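Local coordinates for dioxygenase (Pseudomonas brassicacearum, PDB 5V2D), which probably cleaves the central double bond of lignostilbenes with dioxygen at an iron centre, at residues Met237-Ala242 with Gln302-Asn307; Val249-Pro254 with Gln277-Val282; Asp318-Gly323 with Ala345-Trp350. One frame throughout, in Å; residues are numbered along the deposited sequence.

Overall arrangement
Contact 1 lies at the iron, and contacts 2 and 3 flank it in two neighbouring four-stranded sheets of the propeller. Contact 1 holds two of the four histidine ligands, His-239 and His-304, and bridges the beginnings of both sheets. Contact 2, nested in the chain between those segments, pairs strands of the first sheet; its centre is about 9 Å from that of contact 1, and Ala-242 O meets Val-249 N at 2.8 Å. Contact 3 pairs strands of the second sheet, with Leu-306 N 2.8 Å from Asp-318 O. Contacts 2 and 3 meet where Phe-279 CZ lies 3.5 Å from Trp-350 CE2. The side chains of Pro-251 and Pro-320 are about 11 and 10 Å from the iron.

Contact 1 of 3, residues Met237-Ala242 with Gln302-Asn307; sequences MVHDFA and QGHTLN. With FE (Fe (III) ion), chain E.
His-239 and His-304 converge on one iron(III) ion. Each NE2 lies 2.1 Å from the metal, and His-239 NE2 and His-304 NE2, 3.2 Å apart, are neighbouring ligands with no bond between them. His-239 reaches the iron with CG anti to the backbone N (chi1 -180°), and the two ring planes are turned 71° to each other. Behind each ring a glutamate, Glu-156 for His-239 and Glu-372 for His-304, hydrogen-bonds ND1 and so fixes the rotation that aims NE2 at the metal. The tightest packing is at Asp-240, whose OD2 lies near the plane of the His-304 ring, at its edge, 3.4 Å from CD2. Thr-305 N donates to Asp-240 OD2 at 2.9 Å from above the carboxylate plane, while OD1 accepts Phe-241 N and forms a salt bridge to Lys-190. Thr-305 OG1 donates to Phe-241 O at 2.8 Å, from above the carbonyl plane. Packing is looser at Ala-242 CB, 4.2 Å from Thr-305 CG2. On the side of Asp-240 OD2 a water donates to Thr-305 O. The iron also faces water, one molecule being bound at 2.1 Å from the metal. With His-188 and His-495 completing the protein ligands, this is the four-histidine iron site of the carotenoid cleavage oxygenase family, set on the axis of a seven-bladed beta-propeller.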
loop_
_atom_site.group_PDB
_atom_site.type_symbol
_atom_site.label_atom_id
_atom_site.label_comp_id
_atom_site.label_asym_id
_atom_site.label_seq_id
_atom_site.Cartn_x
_atom_site.Cartn_y
_atom_site.Cartn_z
ATOM N N MET A 237 -8.660 9.127 -8.632
ATOM C CA MET A 237 -7.734 8.476 -7.651
ATOM C C MET A 237 -6.305 8.537 -8.188
ATOM O O MET A 237 -6.029 8.102 -9.321
ATOM C CB MET A 237 -8.099 7.032 -7.416
ATOM C CG MET A 237 -7.191 6.358 -6.357
ATOM S SD MET A 237 -7.536 4.587 -6.118
ATOM C CE MET A 237 -8.914 4.810 -5.052
ATOM N N VAL A 238 -5.395 9.046 -7.370
ATOM C CA VAL A 238 -3.958 8.911 -7.623
ATOM C C VAL A 238 -3.393 8.190 -6.404
ATOM O O VAL A 238 -3.036 8.836 -5.345
ATOM C CB VAL A 238 -3.261 10.240 -7.834
ATOM C CG1 VAL A 238 -1.819 10.006 -8.283
ATOM C CG2 VAL A 238 -3.950 11.043 -8.927
ATOM N N HIS A 239 -3.311 6.863 -6.535
ATOM C CA HIS A 239 -2.946 6.054 -5.359
ATOM C C HIS A 239 -1.432 6.098 -5.105
ATOM O O HIS A 239 -0.967 6.304 -3.978
ATOM C CB HIS A 239 -3.514 4.623 -5.455
ATOM C CG HIS A 239 -3.160 3.769 -4.266
ATOM N ND1 HIS A 239 -3.585 4.076 -2.987
ATOM C CD2 HIS A 239 -2.306 2.720 -4.152
ATOM C CE1 HIS A 239 -3.099 3.180 -2.146
ATOM N NE2 HIS A 239 -2.304 2.369 -2.826
ATOM N N ASP A 240 -0.666 5.785 -6.159
ATOM C CA ASP A 240 0.785 5.690 -6.091
ATOM C C ASP A 240 1.326 6.676 -7.106
ATOM O O ASP A 240 0.578 7.254 -7.871
ATOM C CB ASP A 240 1.185 4.230 -6.366
ATOM C CG ASP A 240 2.580 3.848 -5.831
ATOM O OD1 ASP A 240 3.400 4.763 -5.517
ATOM O OD2 ASP A 240 2.872 2.605 -5.796
ATOM N N PHE A 241 2.613 6.911 -7.103
ATOM C CA PHE A 241 3.240 7.780 -8.106
ATOM C C PHE A 241 4.649 7.308 -8.363
ATOM O O PHE A 241 5.031 6.294 -7.874
ATOM C CB PHE A 241 3.140 9.274 -7.707
ATOM C CG PHE A 241 4.202 9.771 -6.785
ATOM C CD1 PHE A 241 4.480 9.152 -5.621
ATOM C CD2 PHE A 241 4.908 10.920 -7.096
ATOM C CE1 PHE A 241 5.421 9.679 -4.721
ATOM C CE2 PHE A 241 5.890 11.444 -6.223
ATOM C CZ PHE A 241 6.147 10.817 -5.051
ATOM N N ALA A 242 5.341 7.992 -9.253
ATOM C CA ALA A 242 6.707 7.624 -9.594
ATOM C C ALA A 242 7.548 8.887 -9.530
ATOM O O ALA A 242 7.131 9.970 -9.983
ATOM C CB ALA A 242 6.739 7.071 -10.976
ATOM N N GLN A 302 -3.869 1.405 -13.351
ATOM C CA GLN A 302 -2.457 1.463 -12.976
ATOM C C GLN A 302 -2.302 0.871 -11.564
ATOM O O GLN A 302 -2.940 1.377 -10.605
ATOM C CB GLN A 302 -1.992 2.904 -12.952
ATOM C CG GLN A 302 -2.181 3.650 -14.286
ATOM C CD GLN A 302 -3.446 4.494 -14.344
ATOM O OE1 GLN A 302 -4.518 4.022 -13.964
ATOM N NE2 GLN A 302 -3.331 5.706 -14.848
ATOM N N GLY A 303 -1.491 -0.149 -11.421
ATOM C CA GLY A 303 -1.138 -0.704 -10.059
ATOM C C GLY A 303 -0.014 0.083 -9.388
ATOM O O GLY A 303 0.331 1.192 -9.801
ATOM N N HIS A 304 0.571 -0.522 -8.357
ATOM C CA HIS A 304 1.660 0.096 -7.606
ATOM C C HIS A 304 2.938 0.216 -8.426
ATOM O O HIS A 304 3.291 -0.673 -9.176
ATOM C CB HIS A 304 1.953 -0.766 -6.372
ATOM C CG HIS A 304 0.896 -0.637 -5.356
ATOM N ND1 HIS A 304 -0.010 -1.631 -5.081
ATOM C CD2 HIS A 304 0.668 0.350 -4.468
ATOM C CE1 HIS A 304 -0.818 -1.196 -4.118
ATOM N NE2 HIS A 304 -0.423 0.001 -3.744
ATOM N N THR A 305 3.660 1.291 -8.207
ATOM C CA THR A 305 4.961 1.484 -8.817
ATOM C C THR A 305 5.998 0.511 -8.321
ATOM O O THR A 305 6.299 0.470 -7.118
ATOM C CB THR A 305 5.419 2.920 -8.527
ATOM O OG1 THR A 305 4.429 3.824 -9.008
ATOM C CG2 THR A 305 6.758 3.254 -9.178
ATOM N N LEU A 306 6.601 -0.254 -9.225
ATOM C CA LEU A 306 7.780 -1.058 -8.865
ATOM C C LEU A 306 8.963 -0.095 -8.744
ATOM O O LEU A 306 9.573 0.053 -7.694
ATOM C CB LEU A 306 8.030 -2.165 -9.841
ATOM C CG LEU A 306 9.397 -2.838 -9.712
ATOM C CD1 LEU A 306 9.665 -3.422 -8.311
ATOM C CD2 LEU A 306 9.480 -3.945 -10.788
ATOM N N ASN A 307 9.242 0.620 -9.808
ATOM C CA ASN A 307 10.289 1.616 -9.840
ATOM C C ASN A 307 10.119 2.446 -11.103
ATOM O O ASN A 307 9.327 2.124 -11.965
ATOM C CB ASN A 307 11.719 1.018 -9.709
ATOM C CG ASN A 307 12.741 2.042 -9.300
ATOM O OD1 ASN A 307 12.430 3.082 -8.692
ATOM N ND2 ASN A 307 14.004 1.737 -9.614
HETATM FE FE FE E . -0.940 1.042 -2.008
HETATM O O HOH W 1 4.846 1.579 -4.853
HETATM O O HOH W 2 -2.571 -0.056 -1.383
#

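Contact 2 of 3, residues Val249-Pro254 with Gln277-Val282; sequences VFPLIP and QLFAVV
Phe-250 and Ala-280 form a hydrogen-bonded pair at the middle of two antiparallel strands, 249-252 and 277-282, whose short axes run at 165°. Among the backbone bonds, Phe-250 N donates to Ala-280 O at 2.9 Å and Ala-280 N returns the bond to Phe-250 O. Leu-252 N reaches Leu-278 O at 2.8 Å, but the reverse bond from Leu-278 N to Leu-252 O is weak at 3.4 Å; Leu-252 O also accepts Gln-302 NE2. CA-H...O contacts supplement these, as where Phe-279 CA comes to 3.3 Å from Phe-250 O. Pro-251 occupies a non-hydrogen-bonded position opposite Phe-279, so its missing N-H costs this pairing nothing. The remaining contacts are apolar. On one face the CD2-CE2 side of the Phe-279 ring meets Pro-251 obliquely, CE2 lying 3.7 Å from Pro-251 CB, and CD2 touches Val-249 CG1 at 4.1 Å. CG of Phe-279 stands beside the backbone N (chi1 -59°), which sets the ring next to Pro-251, and Trp-350 and Phe-352 meet it from the adjoining sheet. An alanine in place of Phe-279 is likely to leave a gap beside Pro-251 and strip Trp-350 of its aromatic neighbour. On the other face Phe-250 CB and Ala-280 CB pack at 4.1 Å. Cohesion here thus combines main-chain hydrogen bonding with buried hydrocarbon on both faces, with no charged pair across the strands.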
loop_
_atom_site.group_PDB
_atom_site.type_symbol
_atom_site.label_atom_id
_atom_site.label_comp_id
_atom_site.label_asym_id
_atom_site.label_seq_id
_atom_site.Cartn_x
_atom_site.Cartn_y
_atom_site.Cartn_z
ATOM N N VAL A 249 5.751 11.500 -11.935
ATOM C CA VAL A 249 4.638 11.037 -12.740
ATOM C C VAL A 249 3.466 10.688 -11.819
ATOM O O VAL A 249 3.635 9.911 -10.857
ATOM C CB VAL A 249 5.014 9.788 -13.539
ATOM C CG1 VAL A 249 3.841 9.326 -14.401
ATOM C CG2 VAL A 249 6.239 10.082 -14.392
ATOM N N PHE A 250 2.303 11.266 -12.108
ATOM C CA PHE A 250 1.046 11.007 -11.372
ATOM C C PHE A 250 0.146 10.134 -12.282
ATOM O O PHE A 250 -0.348 10.601 -13.293
ATOM C CB PHE A 250 0.298 12.284 -11.165
ATOM C CG PHE A 250 0.938 13.236 -10.207
ATOM C CD1 PHE A 250 2.104 13.908 -10.546
ATOM C CD2 PHE A 250 0.236 13.644 -9.062
ATOM C CE1 PHE A 250 2.705 14.818 -9.667
ATOM C CE2 PHE A 250 0.786 14.607 -8.152
ATOM C CZ PHE A 250 2.031 15.190 -8.472
ATOM N N PRO A 251 -0.100 8.898 -11.900
ATOM C CA PRO A 251 -1.042 8.054 -12.668
ATOM C C PRO A 251 -2.454 8.285 -12.140
ATOM O O PRO A 251 -2.795 7.924 -11.006
ATOM C CB PRO A 251 -0.544 6.612 -12.414
ATOM C CG PRO A 251 0.697 6.788 -11.557
ATOM C CD PRO A 251 0.637 8.114 -10.909
ATOM N N LEU A 252 -3.324 8.852 -12.952
ATOM C CA LEU A 252 -4.727 9.022 -12.600
ATOM C C LEU A 252 -5.501 7.795 -13.043
ATOM O O LEU A 252 -5.668 7.537 -14.241
ATOM C CB LEU A 252 -5.355 10.260 -13.296
ATOM C CG LEU A 252 -5.122 11.538 -12.514
ATOM C CD1 LEU A 252 -3.648 11.858 -12.563
ATOM C CD2 LEU A 252 -5.919 12.665 -13.072
ATOM N N ILE A 253 -5.946 7.039 -12.070
ATOM C CA ILE A 253 -6.745 5.842 -12.267
ATOM C C ILE A 253 -8.181 6.293 -12.655
ATOM O O ILE A 253 -8.663 7.302 -12.106
ATOM C CB ILE A 253 -6.770 5.056 -10.957
ATOM C CG1 ILE A 253 -5.347 4.571 -10.610
ATOM C CG2 ILE A 253 -7.711 3.859 -11.032
ATOM C CD1 ILE A 253 -5.192 4.144 -9.140
ATOM N N PRO A 254 -8.845 5.584 -13.597
ATOM C CA PRO A 254 -10.192 6.011 -14.004
ATOM C C PRO A 254 -11.310 5.764 -12.976
ATOM O O PRO A 254 -12.393 5.266 -13.336
ATOM C CB PRO A 254 -10.502 5.164 -15.282
ATOM C CG PRO A 254 -9.276 4.482 -15.635
ATOM C CD PRO A 254 -8.309 4.524 -14.461
ATOM N N GLN A 277 -6.683 5.919 -19.070
ATOM C CA GLN A 277 -5.640 6.049 -18.058
ATOM C C GLN A 277 -4.923 7.339 -18.405
ATOM O O GLN A 277 -4.630 7.603 -19.575
ATOM C CB GLN A 277 -4.720 4.832 -18.101
ATOM C CG GLN A 277 -5.347 3.579 -17.507
ATOM C CD GLN A 277 -4.492 2.367 -17.747
ATOM O OE1 GLN A 277 -3.670 2.011 -16.922
ATOM N NE2 GLN A 277 -4.616 1.776 -18.907
ATOM N N LEU A 278 -4.693 8.181 -17.429
ATOM C CA LEU A 278 -4.042 9.472 -17.692
ATOM C C LEU A 278 -2.774 9.562 -16.803
ATOM O O LEU A 278 -2.750 9.045 -15.687
ATOM C CB LEU A 278 -5.054 10.520 -17.375
ATOM C CG LEU A 278 -4.965 11.881 -17.932
ATOM C CD1 LEU A 278 -4.856 11.938 -19.445
ATOM C CD2 LEU A 278 -6.154 12.722 -17.470
ATOM N N PHE A 279 -1.731 10.219 -17.303
ATOM C CA PHE A 279 -0.491 10.428 -16.559
ATOM C C PHE A 279 -0.064 11.882 -16.690
ATOM O O PHE A 279 0.055 12.391 -17.843
ATOM C CB PHE A 279 0.604 9.543 -17.134
ATOM C CG PHE A 279 0.271 8.075 -17.095
ATOM C CD1 PHE A 279 -0.468 7.471 -18.116
ATOM C CD2 PHE A 279 0.664 7.305 -16.005
ATOM C CE1 PHE A 279 -0.769 6.147 -18.098
ATOM C CE2 PHE A 279 0.386 5.952 -15.973
ATOM C CZ PHE A 279 -0.309 5.358 -17.011
ATOM N N ALA A 280 0.186 12.543 -15.567
ATOM C CA ALA A 280 0.831 13.847 -15.564
ATOM C C ALA A 280 2.321 13.674 -15.297
ATOM O O ALA A 280 2.712 13.008 -14.361
ATOM C CB ALA A 280 0.230 14.707 -14.490
ATOM N N VAL A 281 3.173 14.265 -16.121
ATOM C CA VAL A 281 4.611 14.137 -15.989
ATOM C C VAL A 281 5.160 15.536 -15.877
ATOM O O VAL A 281 4.811 16.404 -16.674
ATOM C CB VAL A 281 5.220 13.472 -17.232
ATOM C CG1 VAL A 281 6.718 13.419 -17.107
ATOM C CG2 VAL A 281 4.637 12.118 -17.528
ATOM N N VAL A 282 5.882 15.802 -14.809
ATOM C CA VAL A 282 6.367 17.116 -14.556
ATOM C C VAL A 282 7.793 17.094 -14.041
ATOM O O VAL A 282 8.148 16.194 -13.283
ATOM C CB VAL A 282 5.420 17.839 -13.577
ATOM C CG1 VAL A 282 5.360 17.209 -12.197
ATOM C CG2 VAL A 282 5.819 19.290 -13.472
#

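Contact 3 of 3, residues Asp318-Gly323 with Ala345-Trp350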
loop_
_atom_site.group_PDB
_atom_site.type_symbol
_atom_site.label_atom_id
_atom_site.label_comp_id
_atom_site.label_asym_id
_atom_site.label_seq_id
_atom_site.Cartn_x
_atom_site.Cartn_y
_atom_site.Cartn_z
ATOM N N ASP A 318 7.566 1.384 -14.231
ATOM C CA ASP A 318 7.207 -0.032 -14.139
ATOM C C ASP A 318 6.153 -0.269 -13.077
ATOM O O ASP A 318 6.295 0.199 -11.931
ATOM C CB ASP A 318 8.445 -0.883 -13.858
ATOM C CG ASP A 318 9.521 -0.759 -14.969
ATOM O OD1 ASP A 318 10.762 -1.012 -14.716
ATOM O OD2 ASP A 318 9.126 -0.396 -16.095
ATOM N N MET A 319 5.084 -0.958 -13.455
ATOM C CA MET A 319 3.981 -1.217 -12.561
ATOM C C MET A 319 3.075 -2.337 -13.121
ATOM O O MET A 319 2.966 -2.474 -14.308
ATOM C CB MET A 319 3.093 0.040 -12.424
ATOM C CG MET A 319 2.496 0.495 -13.712
ATOM S SD MET A 319 1.170 1.749 -13.587
ATOM C CE MET A 319 2.173 3.150 -13.249
ATOM N N PRO A 320 2.344 -3.035 -12.246
ATOM C CA PRO A 320 1.216 -3.863 -12.721
ATOM C C PRO A 320 0.196 -2.955 -13.369
ATOM O O PRO A 320 0.022 -1.780 -12.939
ATOM C CB PRO A 320 0.676 -4.509 -11.449
ATOM C CG PRO A 320 1.743 -4.321 -10.435
ATOM C CD PRO A 320 2.473 -3.053 -10.791
ATOM N N VAL A 321 -0.424 -3.478 -14.425
ATOM C CA VAL A 321 -1.543 -2.860 -15.083
ATOM C C VAL A 321 -2.615 -3.950 -15.256
ATOM O O VAL A 321 -2.287 -5.090 -15.704
ATOM C CB VAL A 321 -1.143 -2.288 -16.411
ATOM C CG1 VAL A 321 -2.359 -1.614 -17.099
ATOM C CG2 VAL A 321 -0.063 -1.227 -16.252
ATOM N N THR A 322 -3.841 -3.643 -14.855
ATOM C CA THR A 322 -4.910 -4.620 -14.918
ATOM C C THR A 322 -5.943 -4.140 -15.913
ATOM O O THR A 322 -6.309 -2.969 -15.924
ATOM C CB THR A 322 -5.577 -4.776 -13.555
ATOM O OG1 THR A 322 -4.574 -5.179 -12.656
ATOM C CG2 THR A 322 -6.710 -5.816 -13.565
ATOM N N GLY A 323 -6.427 -5.051 -16.747
ATOM C CA GLY A 323 -7.377 -4.651 -17.809
ATOM C C GLY A 323 -8.843 -4.631 -17.385
ATOM O O GLY A 323 -9.661 -5.175 -18.094
ATOM N N ALA A 345 -3.790 -9.112 -16.256
ATOM C CA ALA A 345 -2.896 -8.268 -15.482
ATOM C C ALA A 345 -1.469 -8.823 -15.687
ATOM O O ALA A 345 -1.253 -10.021 -15.773
ATOM C CB ALA A 345 -3.285 -8.280 -14.008
ATOM N N CYS A 346 -0.510 -7.935 -15.740
ATOM C CA CYS A 346 0.889 -8.302 -15.699
ATOM C C CYS A 346 1.700 -7.038 -15.342
ATOM O O CYS A 346 1.144 -5.939 -15.325
ATOM C CB CYS A 346 1.297 -8.903 -17.114
ATOM S SG CYS A 346 1.251 -7.636 -18.415
ATOM N N LEU A 347 2.971 -7.220 -15.021
ATOM C CA LEU A 347 3.908 -6.124 -14.852
ATOM C C LEU A 347 4.188 -5.492 -16.214
ATOM O O LEU A 347 4.484 -6.204 -17.184
ATOM C CB LEU A 347 5.227 -6.605 -14.198
ATOM C CG LEU A 347 6.144 -5.470 -13.722
ATOM C CD1 LEU A 347 5.619 -4.734 -12.485
ATOM C CD2 LEU A 347 7.503 -6.042 -13.460
ATOM N N MET A 348 4.102 -4.168 -16.289
ATOM C CA MET A 348 4.342 -3.412 -17.513
ATOM C C MET A 348 5.278 -2.252 -17.341
ATOM O O MET A 348 5.470 -1.729 -16.232
ATOM C CB MET A 348 3.008 -2.871 -18.033
ATOM C CG MET A 348 1.971 -3.934 -18.089
ATOM S SD MET A 348 0.849 -4.046 -19.443
ATOM C CE MET A 348 1.988 -4.548 -20.603
ATOM N N ARG A 349 5.873 -1.830 -18.459
ATOM C CA ARG A 349 6.704 -0.647 -18.499
ATOM C C ARG A 349 5.973 0.369 -19.357
ATOM O O ARG A 349 5.657 0.090 -20.524
ATOM C CB ARG A 349 8.057 -0.898 -19.095
ATOM C CG ARG A 349 8.895 0.375 -19.285
ATOM C CD ARG A 349 10.389 0.069 -19.488
ATOM N NE ARG A 349 10.955 -0.378 -18.210
ATOM C CZ ARG A 349 12.197 -0.759 -17.997
ATOM N NH1 ARG A 349 13.088 -0.661 -19.016
ATOM N NH2 ARG A 349 12.568 -1.118 -16.766
ATOM N N TRP A 350 5.757 1.549 -18.800
ATOM C CA TRP A 350 5.298 2.708 -19.574
ATOM C C TRP A 350 6.513 3.568 -19.935
ATOM O O TRP A 350 7.417 3.760 -19.115
ATOM C CB TRP A 350 4.386 3.561 -18.721
ATOM C CG TRP A 350 3.172 2.904 -18.243
ATOM C CD1 TRP A 350 3.016 2.313 -17.057
ATOM C CD2 TRP A 350 1.889 2.924 -18.863
ATOM N NE1 TRP A 350 1.715 1.875 -16.913
ATOM C CE2 TRP A 350 0.997 2.277 -17.994
ATOM C CE3 TRP A 350 1.405 3.405 -20.087
ATOM C CZ2 TRP A 350 -0.328 2.053 -18.306
ATOM C CZ3 TRP A 350 0.061 3.162 -20.399
ATOM C CH2 TRP A 350 -0.777 2.523 -19.522
#
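Asp-318 and Arg-349 lie side by side and join in a two-pronged salt bridge. Arg-349 NH2 donates to Asp-318 OD1 at 2.7 Å and NE to OD2 at 2.8 Å, both nearly straight and both to syn lone pairs, with carboxylate and guanidinium only 4° from coplanar. The arginine chain bends at chi3 (-72°), which turns its NE edge to the acid. Tyr-385 OH also hydrogen-bonds Asp-318 OD1, which probably helps to hold the carboxylate in that plane. On the other face Met-319 bears on Trp-350 in a Met-aromatic contact: CG stands at the ring edge, in plane, while SD approaches obliquely, 3.4 Å from NE1. The Val-321 side chain crosses the indole at about a right angle, its CG2 3.6 Å from Trp-350 NE1, and also touches Met-348. Trp-350 NE1, with the sulfur and the methyl both against it, is buried without a polar partner. The backbone positions these groups: Met-319 N and Met-348 O pair at 2.9 Å, Met-348 N and Met-319 O at 2.8 Å. The pairing fades further along, the bond from Cys-346 N to Val-321 O being weak at 3.4 Å, and the short strand axes run at 134°. Strand 314-322 is flanked by 301-311, which carries His-304, and by 345-353, with 364-365 beyond; Pro-320 packs on Glu-372 of the next sheet, while Trp-350 meets Phe-279 of the preceding one.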